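Local coordinates for A-type flavoprotein (Giardia intestinalis, PDB 2Q9U), which probably reduces dioxygen to water at a diiron site, using electrons passed on by a bound flavin mononucleotide, at residues G348-S353 and T379-Y384. Numbering follows the deposited sequence.
With FMN (flavin mononucleotide), chain F.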
loop_
_atom_site.group_PDB
_atom_site.type_symbol
_atom_site.label_atom_id
_atom_site.label_comp_id
_atom_site.label_asym_id
_atom_site.label_seq_id
_atom_site.Cartn_x
_atom_site.Cartn_y
_atom_site.Cartn_z
ATOM N N GLY A 348 -22.557 -7.929 -14.447
ATOM C CA GLY A 348 -21.759 -8.706 -13.509
ATOM C C GLY A 348 -22.091 -10.169 -13.502
ATOM O O GLY A 348 -23.188 -10.562 -13.892
ATOM N N ALA A 349 -21.125 -10.959 -13.057
ATOM C CA ALA A 349 -21.283 -12.410 -12.906
ATOM C C ALA A 349 -22.015 -12.773 -11.624
ATOM O O ALA A 349 -22.093 -11.988 -10.690
ATOM C CB ALA A 349 -19.897 -13.074 -12.946
ATOM N N PHE A 350 -22.564 -13.981 -11.564
ATOM C CA PHE A 350 -23.041 -14.523 -10.296
ATOM C C PHE A 350 -22.897 -16.042 -10.355
ATOM O O PHE A 350 -22.677 -16.614 -11.431
ATOM C CB PHE A 350 -24.495 -14.103 -10.006
ATOM C CG PHE A 350 -25.498 -14.645 -11.000
ATOM C CD1 PHE A 350 -25.765 -13.969 -12.179
ATOM C CD2 PHE A 350 -26.158 -15.853 -10.753
ATOM C CE1 PHE A 350 -26.707 -14.477 -13.117
ATOM C CE2 PHE A 350 -27.094 -16.375 -11.677
ATOM C CZ PHE A 350 -27.360 -15.686 -12.857
ATOM N N GLY A 351 -23.008 -16.672 -9.196
ATOM C CA GLY A 351 -22.849 -18.113 -9.073
ATOM C C GLY A 351 -24.180 -18.823 -8.999
ATOM O O GLY A 351 -24.388 -19.821 -9.700
ATOM N N TRP A 352 -25.071 -18.348 -8.139
ATOM C CA TRP A 352 -26.355 -19.025 -7.939
ATOM C C TRP A 352 -27.536 -18.088 -7.820
ATOM O O TRP A 352 -28.645 -18.448 -8.213
ATOM C CB TRP A 352 -26.317 -19.986 -6.742
ATOM C CG TRP A 352 -25.741 -19.416 -5.483
ATOM C CD1 TRP A 352 -26.419 -18.862 -4.443
ATOM C CD2 TRP A 352 -24.350 -19.335 -5.151
ATOM N NE1 TRP A 352 -25.535 -18.451 -3.469
ATOM C CE2 TRP A 352 -24.257 -18.734 -3.885
ATOM C CE3 TRP A 352 -23.171 -19.718 -5.812
ATOM C CZ2 TRP A 352 -23.025 -18.499 -3.252
ATOM C CZ3 TRP A 352 -21.946 -19.484 -5.186
ATOM C CH2 TRP A 352 -21.889 -18.878 -3.915
ATOM N N SER A 353 -27.303 -16.878 -7.318
ATOM C CA SER A 353 -28.378 -15.916 -7.141
ATOM C C SER A 353 -27.885 -14.518 -7.506
ATOM O O SER A 353 -26.962 -14.004 -6.895
ATOM C CB SER A 353 -28.935 -15.965 -5.713
ATOM O OG SER A 353 -29.913 -14.939 -5.489
ATOM N N THR A 379 -26.153 -10.087 -16.947
ATOM C CA THR A 379 -25.685 -10.989 -15.909
ATOM C C THR A 379 -25.486 -12.375 -16.515
ATOM O O THR A 379 -26.057 -12.708 -17.564
ATOM C CB THR A 379 -26.656 -11.065 -14.711
ATOM O OG1 THR A 379 -27.948 -11.498 -15.159
ATOM C CG2 THR A 379 -26.820 -9.707 -14.091
ATOM N N PHE A 380 -24.652 -13.164 -15.859
ATOM C CA PHE A 380 -24.344 -14.503 -16.332
ATOM C C PHE A 380 -23.796 -15.322 -15.178
ATOM O O PHE A 380 -23.186 -14.785 -14.246
ATOM C CB PHE A 380 -23.336 -14.462 -17.492
ATOM C CG PHE A 380 -22.061 -13.747 -17.157
ATOM C CD1 PHE A 380 -21.998 -12.341 -17.200
ATOM C CD2 PHE A 380 -20.929 -14.465 -16.780
ATOM C CE1 PHE A 380 -20.823 -11.668 -16.874
ATOM C CE2 PHE A 380 -19.747 -13.817 -16.463
ATOM C CZ PHE A 380 -19.684 -12.412 -16.500
ATOM N N LYS A 381 -24.016 -16.625 -15.239
ATOM C CA LYS A 381 -23.517 -17.559 -14.239
ATOM C C LYS A 381 -22.108 -18.087 -14.493
ATOM O O LYS A 381 -21.859 -18.755 -15.448
ATOM C CB LYS A 381 -24.540 -18.680 -13.981
ATOM C CG LYS A 381 -24.050 -19.802 -13.185
ATOM C CD LYS A 381 -25.042 -20.954 -13.216
ATOM C CE LYS A 381 -26.416 -20.506 -12.943
ATOM N NZ LYS A 381 -27.098 -21.370 -11.937
ATOM N N PHE A 382 -21.204 -17.692 -13.625
ATOM C CA PHE A 382 -19.833 -18.160 -13.557
ATOM C C PHE A 382 -18.860 -17.673 -14.613
ATOM O O PHE A 382 -17.870 -17.107 -14.280
ATOM C CB PHE A 382 -19.748 -19.652 -13.338
ATOM C CG PHE A 382 -19.958 -20.048 -11.936
ATOM C CD1 PHE A 382 -19.146 -19.558 -10.945
ATOM C CD2 PHE A 382 -20.993 -20.865 -11.596
ATOM C CE1 PHE A 382 -19.360 -19.874 -9.680
ATOM C CE2 PHE A 382 -21.190 -21.206 -10.290
ATOM C CZ PHE A 382 -20.377 -20.708 -9.336
ATOM N N ASN A 383 -19.170 -17.908 -15.870
ATOM C CA ASN A 383 -18.243 -17.633 -16.939
ATOM C C ASN A 383 -18.852 -16.992 -18.177
ATOM O O ASN A 383 -19.995 -17.151 -18.419
ATOM C CB ASN A 383 -17.604 -18.957 -17.264
ATOM C CG ASN A 383 -16.328 -18.826 -18.014
ATOM O OD1 ASN A 383 -15.828 -17.769 -18.248
ATOM N ND2 ASN A 383 -15.788 -19.941 -18.379
ATOM N N TYR A 384 -18.064 -16.216 -18.903
ATOM C CA TYR A 384 -18.483 -15.600 -20.159
ATOM C C TYR A 384 -18.295 -16.614 -21.306
ATOM O O TYR A 384 -17.622 -17.644 -21.136
ATOM C CB TYR A 384 -17.674 -14.316 -20.433
ATOM C CG TYR A 384 -16.185 -14.552 -20.503
ATOM C CD1 TYR A 384 -15.578 -14.990 -21.693
ATOM C CD2 TYR A 384 -15.380 -14.357 -19.376
ATOM C CE1 TYR A 384 -14.224 -15.224 -21.755
ATOM C CE2 TYR A 384 -14.033 -14.595 -19.429
ATOM C CZ TYR A 384 -13.458 -15.031 -20.623
ATOM O OH TYR A 384 -12.113 -15.271 -20.687
HETATM N N1 FMN F . -22.599 -16.011 -6.140
HETATM C C2 FMN F . -23.896 -15.742 -5.817
HETATM O O2 FMN F . -24.780 -15.859 -6.681
HETATM N N3 FMN F . -24.221 -15.374 -4.525
HETATM C C4 FMN F . -23.248 -15.230 -3.549
HETATM O O4 FMN F . -23.590 -14.767 -2.462
HETATM C C4A FMN F . -21.905 -15.493 -3.879
HETATM N N5 FMN F . -20.882 -15.402 -2.940
HETATM C C5A FMN F . -19.577 -15.689 -3.326
HETATM C C6 FMN F . -18.536 -15.600 -2.395
HETATM C C7 FMN F . -17.209 -15.880 -2.765
HETATM C C7M FMN F . -16.170 -15.965 -1.678
HETATM C C8 FMN F . -16.913 -16.262 -4.072
HETATM C C8M FMN F . -15.493 -16.466 -4.539
HETATM C C9 FMN F . -17.948 -16.357 -5.002
HETATM C C9A FMN F . -19.279 -16.074 -4.641
HETATM N N10 FMN F . -20.307 -16.160 -5.577
HETATM C C10 FMN F . -21.605 -15.898 -5.191
HETATM C "C1'" FMN F . -20.053 -16.565 -6.998
HETATM C "C2'" FMN F . -19.443 -15.436 -7.825
HETATM O "O2'" FMN F . -20.353 -14.356 -8.025
HETATM C "C3'" FMN F . -18.948 -16.096 -9.114
HETATM O "O3'" FMN F . -17.773 -16.823 -8.785
HETATM C "C4'" FMN F . -18.617 -15.136 -10.237
HETATM O "O4'" FMN F . -18.421 -15.871 -11.438
HETATM C "C5'" FMN F . -17.348 -14.344 -9.951
HETATM O "O5'" FMN F . -17.216 -13.318 -10.920
HETATM P P FMN F . -15.755 -12.810 -11.297
HETATM O O1P FMN F . -15.955 -11.491 -12.023
HETATM O O2P FMN F . -14.995 -12.634 -10.014
HETATM O O3P FMN F . -15.030 -13.806 -12.185
#
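Phe350 lies beside Lys381 and bonds through its backbone to the flanking residues, Phe380 and Phe382. Its ring lies along strand 379-381. Phe350 N gives a hydrogen bond to Phe380 O (2.9 Å), and Phe350 O takes one from Phe382 N at the same length. Both bonds are somewhat bent, with 153° and 146° at the hydrogen. Lys381 CA also brings a CH to Phe350 O, at 3.1 Å. CG of Phe350 stands between its own backbone N and carbonyl carbon (chi1 64°), which turns the ring back over the neighbouring strand. Lys381 N lies over one ring face, toward the rim, and Thr379 CB meets the ring edge at CE1 (3.8 Å).

Phe380 packs on the other face of the sheet. Its ring covers Ala349, with Ala349 CA over the ring centre and Ala349 CB 3.6 Å from CE2 of Phe380. Thr269 and Met273 of helix 269-283 and Leu388 of helix 386-409 also touch this ring.

The two strands run parallel and belong to one beta-alpha-beta unit, joined through helix 356-367. Within this chain, strand 378-381 is an outermost strand of the five-stranded parallel sheet of the flavodoxin-like domain. FMN binds at the C-terminal ends of these strands, as in flavodoxins.

Past the strands, Phe382 turns its ring face to Gly351. Gly351 CA makes a CH-pi contact 3.8 Å from the Phe382 ring centroid. The backbone N atoms of Gly351, Trp352 and Ser353 all donate to FMN O2, and Gly351 N also reaches FMN N1. The Trp352 indole lies face-on over the pyrimidine ring of the flavin, the two planes nearly parallel, with FMN C2 over the indole centre. Trp153 of the second subunit meets this indole edge-to-face and also touches the Phe382 ring.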